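Galactonate dehydratase (Zobellia galactanivorans, PDB 5OLC) is probably an enzyme of the enolase superfamily, with a mandelate racemase-type N-terminal domain and a TIM-barrel-like C-terminal domain. Local coordinates at residues 37-42 against 53-58; 14-19 against 66-71; 314-319 against 361-366; 308-313 against 369-374. One frame throughout, in Å; residues are numbered along the deposited sequence.

Contact 1 of 4, residues 37-42 against 53-58; sequences RKICIV and WGEGYG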
loop_
_atom_site.group_PDB
_atom_site.type_symbol
_atom_site.label_atom_id
_atom_site.label_comp_id
_atom_site.label_asym_id
_atom_site.label_seq_id
_atom_site.Cartn_x
_atom_site.Cartn_y
_atom_site.Cartn_z
ATOM N N ARG A 37 -12.181 42.917 16.955
ATOM C CA ARG A 37 -11.027 42.015 17.042
ATOM C C ARG A 37 -10.941 41.713 18.533
ATOM O O ARG A 37 -10.635 42.613 19.320
ATOM C CB ARG A 37 -9.696 42.676 16.585
ATOM C CG ARG A 37 -9.613 43.184 15.142
ATOM C CD ARG A 37 -9.394 42.085 14.105
ATOM N NE ARG A 37 -7.999 41.647 13.992
ATOM C CZ ARG A 37 -7.097 42.191 13.177
ATOM N NH1 ARG A 37 -7.416 43.240 12.426
ATOM N NH2 ARG A 37 -5.866 41.700 13.117
ATOM N N LYS A 38 -11.308 40.491 18.933
ATOM C CA LYS A 38 -11.261 40.053 20.329
ATOM C C LYS A 38 -10.158 39.002 20.458
ATOM O O LYS A 38 -10.278 37.902 19.903
ATOM C CB LYS A 38 -12.617 39.478 20.765
ATOM C CG LYS A 38 -13.362 40.323 21.789
ATOM C CD LYS A 38 -14.787 39.803 22.046
ATOM C CE LYS A 38 -15.843 40.425 21.158
ATOM N NZ LYS A 38 -16.163 41.815 21.569
ATOM N N ILE A 39 -9.055 39.361 21.139
ATOM C CA ILE A 39 -7.949 38.426 21.357
ATOM C C ILE A 39 -7.734 38.239 22.869
ATOM O O ILE A 39 -7.982 39.161 23.637
ATOM C CB ILE A 39 -6.626 38.738 20.547
ATOM C CG1 ILE A 39 -5.601 39.476 21.367
ATOM C CG2 ILE A 39 -6.843 39.448 19.191
ATOM C CD1 ILE A 39 -4.544 38.702 21.582
ATOM N N CYS A 40 -7.322 37.042 23.280
ATOM C CA CYS A 40 -7.020 36.711 24.672
ATOM C C CYS A 40 -5.494 36.661 24.830
ATOM O O CYS A 40 -4.804 36.194 23.927
ATOM C CB CYS A 40 -7.674 35.394 25.081
ATOM S SG CYS A 40 -7.238 34.834 26.749
ATOM N N ILE A 41 -4.973 37.168 25.965
ATOM C CA ILE A 41 -3.545 37.283 26.331
ATOM C C ILE A 41 -3.394 36.780 27.801
ATOM O O ILE A 41 -4.337 36.925 28.569
ATOM C CB ILE A 41 -3.192 38.810 26.233
ATOM C CG1 ILE A 41 -3.280 39.374 24.792
ATOM C CG2 ILE A 41 -1.884 39.168 26.865
ATOM C CD1 ILE A 41 -2.137 39.163 23.850
ATOM N N VAL A 42 -2.226 36.241 28.200
ATOM C CA VAL A 42 -1.945 35.808 29.588
ATOM C C VAL A 42 -0.700 36.461 30.155
ATOM O O VAL A 42 0.256 36.711 29.421
ATOM C CB VAL A 42 -1.771 34.289 29.801
ATOM C CG1 VAL A 42 -2.945 33.661 30.526
ATOM C CG2 VAL A 42 -1.389 33.562 28.518
ATOM N N TRP A 53 4.630 37.102 29.405
ATOM C CA TRP A 53 3.462 37.381 28.563
ATOM C C TRP A 53 3.238 36.303 27.472
ATOM O O TRP A 53 4.171 35.892 26.782
ATOM C CB TRP A 53 3.532 38.810 27.972
ATOM C CG TRP A 53 3.185 39.895 28.947
ATOM C CD1 TRP A 53 4.043 40.786 29.525
ATOM C CD2 TRP A 53 1.881 40.193 29.474
ATOM N NE1 TRP A 53 3.353 41.632 30.372
ATOM C CE2 TRP A 53 2.026 41.279 30.371
ATOM C CE3 TRP A 53 0.597 39.673 29.248
ATOM C CZ2 TRP A 53 0.936 41.850 31.036
ATOM C CZ3 TRP A 53 -0.472 40.224 29.925
ATOM C CH2 TRP A 53 -0.301 41.308 30.797
ATOM N N GLY A 54 1.997 35.848 27.362
ATOM C CA GLY A 54 1.587 34.826 26.406
ATOM C C GLY A 54 0.341 35.202 25.641
ATOM O O GLY A 54 -0.305 36.191 25.963
ATOM N N GLU A 55 0.008 34.419 24.629
ATOM C CA GLU A 55 -1.130 34.659 23.757
ATOM C C GLU A 55 -1.668 33.335 23.192
ATOM O O GLU A 55 -0.898 32.422 22.882
ATOM C CB GLU A 55 -0.687 35.584 22.604
ATOM C CG GLU A 55 -1.791 36.170 21.744
ATOM C CD GLU A 55 -1.298 37.268 20.818
ATOM O OE1 GLU A 55 -0.196 37.805 21.062
ATOM O OE2 GLU A 55 -2.000 37.578 19.830
ATOM N N GLY A 56 -2.989 33.266 23.086
ATOM C CA GLY A 56 -3.728 32.157 22.498
ATOM C C GLY A 56 -4.422 32.621 21.231
ATOM O O GLY A 56 -4.845 33.781 21.163
ATOM N N TYR A 57 -4.491 31.752 20.200
ATOM C CA TYR A 57 -5.125 32.111 18.927
ATOM C C TYR A 57 -6.465 31.407 18.752
ATOM O O TYR A 57 -6.527 30.176 18.853
ATOM C CB TYR A 57 -4.192 31.858 17.728
ATOM C CG TYR A 57 -4.803 32.197 16.384
ATOM C CD1 TYR A 57 -4.744 33.491 15.874
ATOM C CD2 TYR A 57 -5.400 31.212 15.598
ATOM C CE1 TYR A 57 -5.286 33.803 14.621
ATOM C CE2 TYR A 57 -5.952 31.513 14.347
ATOM C CZ TYR A 57 -5.893 32.810 13.862
ATOM O OH TYR A 57 -6.432 33.100 12.630
ATOM N N GLY A 58 -7.507 32.201 18.485
ATOM C CA GLY A 58 -8.872 31.727 18.284
ATOM C C GLY A 58 -9.925 32.573 18.972
ATOM O O GLY A 58 -9.741 33.788 19.081
#
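With CG anti to its backbone N (chi1 -168°) and an extended chain beyond, Glu-55 lies across Ile-41, whose CG1 stands beside its own backbone N (chi1 -65°). The next torsion of Ile-41 (chi2 -81°) then turns CD1 to 3.7 Å from Glu-55 CG. The two residues form a non-hydrogen-bonded antiparallel pair of the hairpin made by strands 36-46 and 51-56. Ile-39 adds a second methyl, its CD1 3.6 Å from Glu-55 CD. The other branch of Ile-41, CG2, touches Trp-53 CE3 at 3.5 Å, the two side chains crossing at about a right angle.

Val-42 and Gly-54 follow as a hydrogen-bonded pair. Gly-54 N donates to Val-42 O at 2.8 Å, and Val-42 N donates to Gly-54 O at 2.9 Å. Val-42 points to the face opposite Glu-55, where Gly-54 brings no side chain of its own, and Val-42 CG2 lies 3.7 Å from Gly-54 C.

Beta-branched isoleucine and valine suit the extended backbone. Glu-55 OE1 of the buried carboxylate, which is flanked by methyls, is hydrogen-bonded by Thr-308 OG1 and Ala-311 N. A negative charge there would probably be steadied by the N-terminal end of helix 309-321.

Contact 2 of 4, residues 14-19 against 66-71; sequences IEPYVI and GIDFFT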
loop_
_atom_site.group_PDB
_atom_site.type_symbol
_atom_site.label_atom_id
_atom_site.label_comp_id
_atom_site.label_asym_id
_atom_site.label_seq_id
_atom_site.Cartn_x
_atom_site.Cartn_y
_atom_site.Cartn_z
ATOM N N ILE A 14 -1.611 33.265 37.429
ATOM C CA ILE A 14 -1.869 33.239 35.976
ATOM C C ILE A 14 -3.060 34.200 35.759
ATOM O O ILE A 14 -4.092 34.042 36.409
ATOM C CB ILE A 14 -2.149 31.806 35.392
ATOM C CG1 ILE A 14 -1.025 30.797 35.732
ATOM C CG2 ILE A 14 -2.362 31.869 33.865
ATOM C CD1 ILE A 14 -1.499 29.392 35.905
ATOM N N GLU A 15 -2.901 35.207 34.876
ATOM C CA GLU A 15 -3.940 36.210 34.630
ATOM C C GLU A 15 -4.328 36.371 33.156
ATOM O O GLU A 15 -3.679 37.126 32.424
ATOM C CB GLU A 15 -3.554 37.566 35.241
ATOM C CG GLU A 15 -3.757 37.632 36.751
ATOM C CD GLU A 15 -2.948 38.650 37.540
ATOM O OE1 GLU A 15 -2.245 39.490 36.928
ATOM O OE2 GLU A 15 -3.020 38.599 38.788
ATOM N N PRO A 16 -5.435 35.713 32.718
ATOM C CA PRO A 16 -5.890 35.888 31.328
ATOM C C PRO A 16 -6.679 37.183 31.109
ATOM O O PRO A 16 -7.475 37.567 31.952
ATOM C CB PRO A 16 -6.720 34.633 31.078
ATOM C CG PRO A 16 -7.234 34.224 32.436
ATOM C CD PRO A 16 -6.321 34.792 33.474
ATOM N N TYR A 17 -6.423 37.877 30.004
ATOM C CA TYR A 17 -7.101 39.128 29.674
ATOM C C TYR A 17 -7.621 39.081 28.263
ATOM O O TYR A 17 -6.843 38.836 27.337
ATOM C CB TYR A 17 -6.179 40.347 29.812
ATOM C CG TYR A 17 -5.480 40.475 31.150
ATOM C CD1 TYR A 17 -6.168 40.920 32.279
ATOM C CD2 TYR A 17 -4.119 40.219 31.277
ATOM C CE1 TYR A 17 -5.528 41.054 33.513
ATOM C CE2 TYR A 17 -3.466 40.354 32.506
ATOM C CZ TYR A 17 -4.177 40.771 33.623
ATOM O OH TYR A 17 -3.560 40.897 34.845
ATOM N N VAL A 18 -8.944 39.308 28.099
ATOM C CA VAL A 18 -9.624 39.367 26.804
ATOM C C VAL A 18 -9.667 40.837 26.432
ATOM O O VAL A 18 -10.260 41.641 27.161
ATOM C CB VAL A 18 -11.043 38.761 26.821
ATOM C CG1 VAL A 18 -11.717 38.936 25.470
ATOM C CG2 VAL A 18 -11.016 37.303 27.219
ATOM N N ILE A 19 -9.008 41.195 25.334
ATOM C CA ILE A 19 -8.951 42.589 24.912
ATOM C C ILE A 19 -9.736 42.756 23.612
ATOM O O ILE A 19 -9.574 41.956 22.689
ATOM C CB ILE A 19 -7.498 43.157 24.890
ATOM C CG1 ILE A 19 -6.522 42.270 24.063
ATOM C CG2 ILE A 19 -6.997 43.351 26.326
ATOM C CD1 ILE A 19 -5.178 42.929 23.622
ATOM N N GLY A 66 -10.388 28.474 29.128
ATOM C CA GLY A 66 -9.464 27.360 28.983
ATOM C C GLY A 66 -8.315 27.517 29.946
ATOM O O GLY A 66 -8.052 26.601 30.731
ATOM N N ILE A 67 -7.679 28.730 29.944
ATOM C CA ILE A 67 -6.577 29.083 30.845
ATOM C C ILE A 67 -7.047 28.873 32.294
ATOM O O ILE A 67 -6.343 28.202 33.062
ATOM C CB ILE A 67 -6.072 30.512 30.589
ATOM C CG1 ILE A 67 -5.343 30.597 29.238
ATOM C CG2 ILE A 67 -5.173 30.976 31.736
ATOM C CD1 ILE A 67 -5.590 31.836 28.448
ATOM N N ASP A 68 -8.275 29.372 32.628
ATOM C CA ASP A 68 -8.920 29.216 33.937
ATOM C C ASP A 68 -9.060 27.743 34.339
ATOM O O ASP A 68 -9.052 27.431 35.537
ATOM C CB ASP A 68 -10.312 29.858 33.935
ATOM C CG ASP A 68 -10.394 31.373 33.793
ATOM O OD1 ASP A 68 -9.334 32.037 33.805
ATOM O OD2 ASP A 68 -11.526 31.896 33.701
ATOM N N PHE A 69 -9.211 26.842 33.332
ATOM C CA PHE A 69 -9.342 25.402 33.566
ATOM C C PHE A 69 -8.046 24.803 34.090
ATOM O O PHE A 69 -8.090 24.026 35.041
ATOM C CB PHE A 69 -9.858 24.654 32.313
ATOM C CG PHE A 69 -9.793 23.145 32.433
ATOM C CD1 PHE A 69 -10.746 22.444 33.171
ATOM C CD2 PHE A 69 -8.769 22.428 31.828
ATOM C CE1 PHE A 69 -10.666 21.053 33.303
ATOM C CE2 PHE A 69 -8.698 21.041 31.954
ATOM C CZ PHE A 69 -9.643 20.364 32.694
ATOM N N PHE A 70 -6.908 25.177 33.476
ATOM C CA PHE A 70 -5.573 24.691 33.846
ATOM C C PHE A 70 -4.963 25.418 35.017
ATOM O O PHE A 70 -4.038 24.877 35.634
ATOM C CB PHE A 70 -4.589 24.782 32.665
ATOM C CG PHE A 70 -5.015 24.034 31.425
ATOM C CD1 PHE A 70 -5.140 22.647 31.436
ATOM C CD2 PHE A 70 -5.274 24.714 30.238
ATOM C CE1 PHE A 70 -5.538 21.962 30.299
ATOM C CE2 PHE A 70 -5.669 24.028 29.098
ATOM C CZ PHE A 70 -5.792 22.655 29.135
ATOM N N THR A 71 -5.430 26.657 35.301
ATOM C CA THR A 71 -4.860 27.508 36.346
ATOM C C THR A 71 -4.784 26.750 37.672
ATOM O O THR A 71 -3.669 26.708 38.172
ATOM C CB THR A 71 -5.530 28.877 36.397
ATOM O OG1 THR A 71 -5.303 29.517 35.142
ATOM C CG2 THR A 71 -4.963 29.763 37.475
#
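Strand 14-19 and helix 66-70 run almost antiparallel, 170° between their directions and 8.9 Å between their axes, so that Ile-14 faces Thr-71 and Pro-16 faces Ile-67. Ile-67 carries CG1 beside its backbone N (chi1 -70°) and CG2 anti to it. That CG2 methyl meets both strand residues, 3.6 Å from Ile-14 CG2 and 3.9 Å from Pro-16 CG. Ile-67 and Pro-16 lie alongside, their side chains running opposite ways.

Further along, Ile-14 and Thr-71 reach toward one another tip to tip, Ile-14 CD1 lying 3.8 Å from Thr-71 CG2. Threonine suits this place because its methyl can join the apolar contact while its hydroxyl is bonded back into the helix: Thr-71 OG1 donates to Ile-67 O at 2.7 Å, from above the carbonyl plane, and Thr-71 N donates to the same oxygen. Pro-16 has no N-H to give; the bonds to strand 36-46 are made by its neighbours, Glu-15 with Lys-43 and Tyr-17 with Ile-41, which is consistent with a proline here.

Asp-68 passes Pro-16 at a slant, with OD1 near Pro-16 CG, and forms a salt bridge through OD2 with Lys-64. Ile-67 also packs on Cys-40 and Val-42 of strand 36-46. The helix is therefore joined to the sheet through apolar branches, while Thr-71 OG1 and Asp-68 OD2 find partners on the helix.

Contact 3 of 4, residues 314-319 against 361-366; sequences AAVHLV and LEVPCT
Helix 309-321, which lies in the chain between barrel strands 300-301 and 337-339, sets Val-316 and His-317 against Leu-361, Val-363 and Pro-364 at the end of strand 360-362 and in the loop after it. Val-316 holds CG1 anti to its backbone N (chi1 -173°), and this methyl is the atom of Val-316 closest to each of its three partners. It lies 3.6 Å from Leu-361 CD2, 4.0 Å from Pro-364 CD and 4.2 Å from Val-363 CG2. A short branched side chain suits a helix position that must meet three residues at once.

His-317, one residue on, approaches the proline ring obliquely, its NE2 3.5 Å from Pro-364 CG. The imidazole is buried, yet both nitrogens have partners: ND1 is hydrogen-bonded to Ser-126 N at helix 125-128, and NE2 makes a weak bond to Leu-369 O. This is consistent with a neutral ring protonated on NE2. Pro-364 offers the apolar ring carbons CG and CD and has no backbone N-H to satisfy.

Ile-354 of strand 350-357 also touches Val-316, Leu-361 and Pro-364. The arrangement, a helix between successive barrel strands packed against an added antiparallel strand and its loop, fits the modified beta/alpha barrel of the enolase superfamily.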
loop_
_atom_site.group_PDB
_atom_site.type_symbol
_atom_site.label_atom_id
_atom_site.label_comp_id
_atom_site.label_asym_id
_atom_site.label_seq_id
_atom_site.Cartn_x
_atom_site.Cartn_y
_atom_site.Cartn_z
ATOM N N ALA A 314 7.078 35.407 19.498
ATOM C CA ALA A 314 7.237 33.956 19.541
ATOM C C ALA A 314 7.690 33.418 18.161
ATOM O O ALA A 314 8.589 32.568 18.105
ATOM C CB ALA A 314 5.935 33.307 19.980
ATOM N N ALA A 315 7.117 33.970 17.055
ATOM C CA ALA A 315 7.509 33.618 15.687
ATOM C C ALA A 315 8.887 34.158 15.369
ATOM O O ALA A 315 9.676 33.427 14.789
ATOM C CB ALA A 315 6.497 34.121 14.682
ATOM N N VAL A 316 9.211 35.394 15.790
ATOM C CA VAL A 316 10.549 35.977 15.567
ATOM C C VAL A 316 11.591 35.011 16.127
ATOM O O VAL A 316 12.520 34.625 15.420
ATOM C CB VAL A 316 10.755 37.391 16.189
ATOM C CG1 VAL A 316 12.096 37.973 15.769
ATOM C CG2 VAL A 316 9.625 38.349 15.840
ATOM N N HIS A 317 11.393 34.592 17.380
ATOM C CA HIS A 317 12.284 33.681 18.069
ATOM C C HIS A 317 12.240 32.271 17.508
ATOM O O HIS A 317 13.267 31.606 17.519
ATOM C CB HIS A 317 12.044 33.731 19.575
ATOM C CG HIS A 317 12.557 35.010 20.160
ATOM N ND1 HIS A 317 13.818 35.086 20.727
ATOM C CD2 HIS A 317 12.022 36.255 20.126
ATOM C CE1 HIS A 317 13.981 36.356 21.078
ATOM N NE2 HIS A 317 12.928 37.098 20.736
ATOM N N LEU A 318 11.095 31.827 16.948
ATOM C CA LEU A 318 11.052 30.483 16.355
ATOM C C LEU A 318 11.766 30.422 15.001
ATOM O O LEU A 318 12.616 29.539 14.838
ATOM C CB LEU A 318 9.650 29.887 16.281
ATOM C CG LEU A 318 9.650 28.400 15.938
ATOM C CD1 LEU A 318 9.136 27.545 17.083
ATOM C CD2 LEU A 318 8.940 28.148 14.620
ATOM N N VAL A 319 11.471 31.355 14.049
ATOM C CA VAL A 319 12.146 31.334 12.736
ATOM C C VAL A 319 13.671 31.627 12.902
ATOM O O VAL A 319 14.477 31.127 12.108
ATOM C CB VAL A 319 11.481 32.145 11.577
ATOM C CG1 VAL A 319 9.996 32.412 11.825
ATOM C CG2 VAL A 319 12.231 33.421 11.232
ATOM N N LEU A 361 13.794 42.363 9.241
ATOM C CA LEU A 361 13.489 42.320 10.667
ATOM C C LEU A 361 14.721 41.769 11.364
ATOM O O LEU A 361 15.395 40.905 10.808
ATOM C CB LEU A 361 12.290 41.392 10.901
ATOM C CG LEU A 361 11.546 41.565 12.203
ATOM C CD1 LEU A 361 10.085 41.692 11.964
ATOM C CD2 LEU A 361 11.823 40.426 13.127
ATOM N N GLU A 362 15.029 42.283 12.562
ATOM C CA GLU A 362 16.214 41.883 13.308
ATOM C C GLU A 362 15.824 41.278 14.636
ATOM O O GLU A 362 15.173 41.933 15.458
ATOM C CB GLU A 362 17.126 43.097 13.502
ATOM C CG GLU A 362 18.536 42.806 13.994
ATOM C CD GLU A 362 19.356 44.078 14.133
ATOM O OE1 GLU A 362 19.580 44.765 13.104
ATOM O OE2 GLU A 362 19.704 44.431 15.285
ATOM N N VAL A 363 16.232 40.019 14.839
ATOM C CA VAL A 363 15.947 39.236 16.040
ATOM C C VAL A 363 16.505 39.968 17.270
ATOM O O VAL A 363 17.666 40.373 17.236
ATOM C CB VAL A 363 16.484 37.773 15.917
ATOM C CG1 VAL A 363 16.117 36.916 17.134
ATOM C CG2 VAL A 363 15.998 37.106 14.629
ATOM N N PRO A 364 15.692 40.191 18.335
ATOM C CA PRO A 364 16.224 40.868 19.531
ATOM C C PRO A 364 17.086 39.950 20.422
ATOM O O PRO A 364 16.930 38.727 20.408
ATOM C CB PRO A 364 14.959 41.364 20.243
ATOM C CG PRO A 364 13.934 40.356 19.897
ATOM C CD PRO A 364 14.279 39.801 18.531
ATOM N N CYS A 365 17.973 40.565 21.223
ATOM C CA CYS A 365 18.913 39.900 22.130
ATOM C C CYS A 365 18.471 39.998 23.592
ATOM O O CYS A 365 19.115 39.421 24.470
ATOM C CB CYS A 365 20.310 40.477 21.932
ATOM S SG CYS A 365 20.610 41.094 20.257
ATOM N N THR A 366 17.383 40.746 23.841
ATOM C CA THR A 366 16.757 40.998 25.144
ATOM C C THR A 366 16.246 39.693 25.805
ATOM O O THR A 366 15.787 38.802 25.078
ATOM C CB THR A 366 15.616 42.021 24.959
ATOM O OG1 THR A 366 14.658 41.512 24.025
ATOM C CG2 THR A 366 16.119 43.384 24.474
#

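Contact 4 of 4, residues 308-313 against 369-374; sequences TWIAIS and LGVDVD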
loop_
_atom_site.group_PDB
_atom_site.type_symbol
_atom_site.label_atom_id
_atom_site.label_comp_id
_atom_site.label_asym_id
_atom_site.label_seq_id
_atom_site.Cartn_x
_atom_site.Cartn_y
_atom_site.Cartn_z
ATOM N N THR A 308 -1.066 39.860 18.490
ATOM C CA THR A 308 -0.324 41.019 18.999
ATOM C C THR A 308 1.177 40.732 18.871
ATOM O O THR A 308 1.554 39.715 18.285
ATOM C CB THR A 308 -0.729 41.380 20.444
ATOM O OG1 THR A 308 -0.164 40.444 21.351
ATOM C CG2 THR A 308 -2.220 41.491 20.652
ATOM N N TRP A 309 2.036 41.599 19.424
ATOM C CA TRP A 309 3.468 41.358 19.358
ATOM C C TRP A 309 3.895 40.234 20.281
ATOM O O TRP A 309 5.012 39.753 20.105
ATOM C CB TRP A 309 4.292 42.625 19.585
ATOM C CG TRP A 309 4.099 43.658 18.523
ATOM C CD1 TRP A 309 3.245 44.720 18.568
ATOM C CD2 TRP A 309 4.768 43.733 17.254
ATOM N NE1 TRP A 309 3.335 45.453 17.402
ATOM C CE2 TRP A 309 4.255 44.861 16.573
ATOM C CE3 TRP A 309 5.768 42.969 16.634
ATOM C CZ2 TRP A 309 4.704 45.243 15.303
ATOM C CZ3 TRP A 309 6.214 43.351 15.373
ATOM C CH2 TRP A 309 5.686 44.475 14.723
ATOM N N ILE A 310 3.020 39.769 21.228
ATOM C CA ILE A 310 3.361 38.601 22.061
ATOM C C ILE A 310 3.505 37.406 21.117
ATOM O O ILE A 310 4.509 36.703 21.192
ATOM C CB ILE A 310 2.386 38.299 23.233
ATOM C CG1 ILE A 310 2.361 39.457 24.241
ATOM C CG2 ILE A 310 2.810 37.015 23.933
ATOM C CD1 ILE A 310 1.209 39.494 25.127
ATOM N N ALA A 311 2.521 37.243 20.186
ATOM C CA ALA A 311 2.443 36.246 19.118
ATOM C C ALA A 311 3.548 36.444 18.087
ATOM O O ALA A 311 4.224 35.463 17.742
ATOM C CB ALA A 311 1.112 36.344 18.419
ATOM N N ILE A 312 3.728 37.695 17.565
ATOM C CA ILE A 312 4.770 37.963 16.567
ATOM C C ILE A 312 6.152 37.630 17.137
ATOM O O ILE A 312 6.914 36.935 16.471
ATOM C CB ILE A 312 4.683 39.370 15.943
ATOM C CG1 ILE A 312 3.309 39.587 15.313
ATOM C CG2 ILE A 312 5.803 39.605 14.909
ATOM C CD1 ILE A 312 2.750 41.009 15.446
ATOM N N SER A 313 6.430 38.039 18.399
ATOM C CA SER A 313 7.695 37.763 19.095
ATOM C C SER A 313 8.046 36.281 19.119
ATOM O O SER A 313 9.164 35.937 18.751
ATOM C CB SER A 313 7.675 38.322 20.512
ATOM O OG SER A 313 7.724 39.733 20.460
ATOM N N LEU A 369 10.933 36.925 25.212
ATOM C CA LEU A 369 10.380 37.282 23.899
ATOM C C LEU A 369 10.752 38.707 23.483
ATOM O O LEU A 369 10.837 39.003 22.289
ATOM C CB LEU A 369 8.843 37.104 23.877
ATOM C CG LEU A 369 8.269 35.738 24.228
ATOM C CD1 LEU A 369 6.836 35.863 24.632
ATOM C CD2 LEU A 369 8.411 34.759 23.064
ATOM N N GLY A 370 10.958 39.567 24.475
ATOM C CA GLY A 370 11.319 40.963 24.256
ATOM C C GLY A 370 10.098 41.824 24.096
ATOM O O GLY A 370 10.092 42.755 23.283
ATOM N N VAL A 371 9.053 41.486 24.885
ATOM C CA VAL A 371 7.756 42.164 24.883
ATOM C C VAL A 371 7.203 42.471 26.263
ATOM O O VAL A 371 7.388 41.701 27.225
ATOM C CB VAL A 371 6.656 41.465 24.045
ATOM C CG1 VAL A 371 6.801 41.784 22.569
ATOM C CG2 VAL A 371 6.568 39.965 24.326
ATOM N N ASP A 372 6.428 43.577 26.297
ATOM C CA ASP A 372 5.686 44.064 27.443
ATOM C C ASP A 372 4.284 44.525 27.045
ATOM O O ASP A 372 4.000 44.703 25.854
ATOM C CB ASP A 372 6.458 45.162 28.185
ATOM C CG ASP A 372 6.722 44.797 29.632
ATOM O OD1 ASP A 372 5.838 44.153 30.257
ATOM O OD2 ASP A 372 7.812 45.149 30.143
ATOM N N VAL A 373 3.404 44.675 28.052
ATOM C CA VAL A 373 2.030 45.134 27.877
ATOM C C VAL A 373 1.830 46.472 28.632
ATOM O O VAL A 373 2.117 46.543 29.833
ATOM C CB VAL A 373 1.010 44.039 28.306
ATOM C CG1 VAL A 373 -0.401 44.603 28.499
ATOM C CG2 VAL A 373 1.008 42.867 27.324
ATOM N N ASP A 374 1.351 47.524 27.914
ATOM C CA ASP A 374 1.019 48.835 28.482
ATOM C C ASP A 374 -0.252 48.575 29.294
ATOM O O ASP A 374 -1.321 48.361 28.711
ATOM C CB ASP A 374 0.764 49.870 27.353
ATOM C CG ASP A 374 0.529 51.317 27.777
ATOM O OD1 ASP A 374 0.164 51.545 28.949
ATOM O OD2 ASP A 374 0.673 52.218 26.919
#
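Apolar contacts join helix segment 309-313 to strand 371-373, which runs nearly antiparallel to it at 168°. Ile-310 touches three residues with three different carbons: CG2 is 4.2 Å from Leu-369 CD1, CG1 is 4.2 Å from Val-371 CG2, and CD1 reaches 4.0 Å from Val-373 CG2. A long, branched isoleucine suits a position that spans successive partners. Val-371 sends its other methyl, CG1, to 4.0 Å from Trp-309 CB. At the far end Ser-313 and Leu-369 approach closely, CB to CB at 3.8 Å, which a small residue on the helix permits.

The polar bonds lie within the segments or reach beyond them. Ser-313 keeps OG beside its backbone N (chi1 -70°) and donates it to Trp-309 O at 2.7 Å. Ser-313 N gives that oxygen its helical bond from the opposite face of the carbonyl plane, so two bonds grip one acceptor. At the helix start Thr-308 is the N-cap, its OG1 accepting from Ile-310 N at 3.3 Å and having Glu-55 OE1 as second partner. Leu-369 N is bonded to Asp-115 OD1.

Aromatic packing involves Trp-309, whose indole stacks with His-352 and has Ile-312 CD1 over one face. Gly-370 takes positive phi (88°), a conformation that favours glycine, and turns the chain from Leu-369 into the strand.

With its hydroxyl directed back to Trp-309 O, Ser-313 can lie among the aliphatic groups of Leu-369 and Val-371 with its polarity met by the helix, and contact between 308-313 and 369-374 rests mainly on apolar packing.

Contacts 1 and 2 lie within the N-terminal domain, their centres 10 Å apart, and share the three-stranded antiparallel sheet, in which strands 11-22 and 36-46 are neighbours. Contacts 3 and 4, with centres 11 Å apart, lie in the barrel domain and both use helix 309-321, with strands 360-362 and 371-373 following each other in the chain. Along the sequence, contact 2 encloses contact 1, and contact 4 later encloses contact 3. Contacts 2 and 3 are farthest apart, about 25 Å between centres. One place where the two domains meet is between contacts 1 and 4, which touch, 11 Å apart between centres; the N-terminal sheet is thereby joined to the barrel domain through the start of helix 309-321.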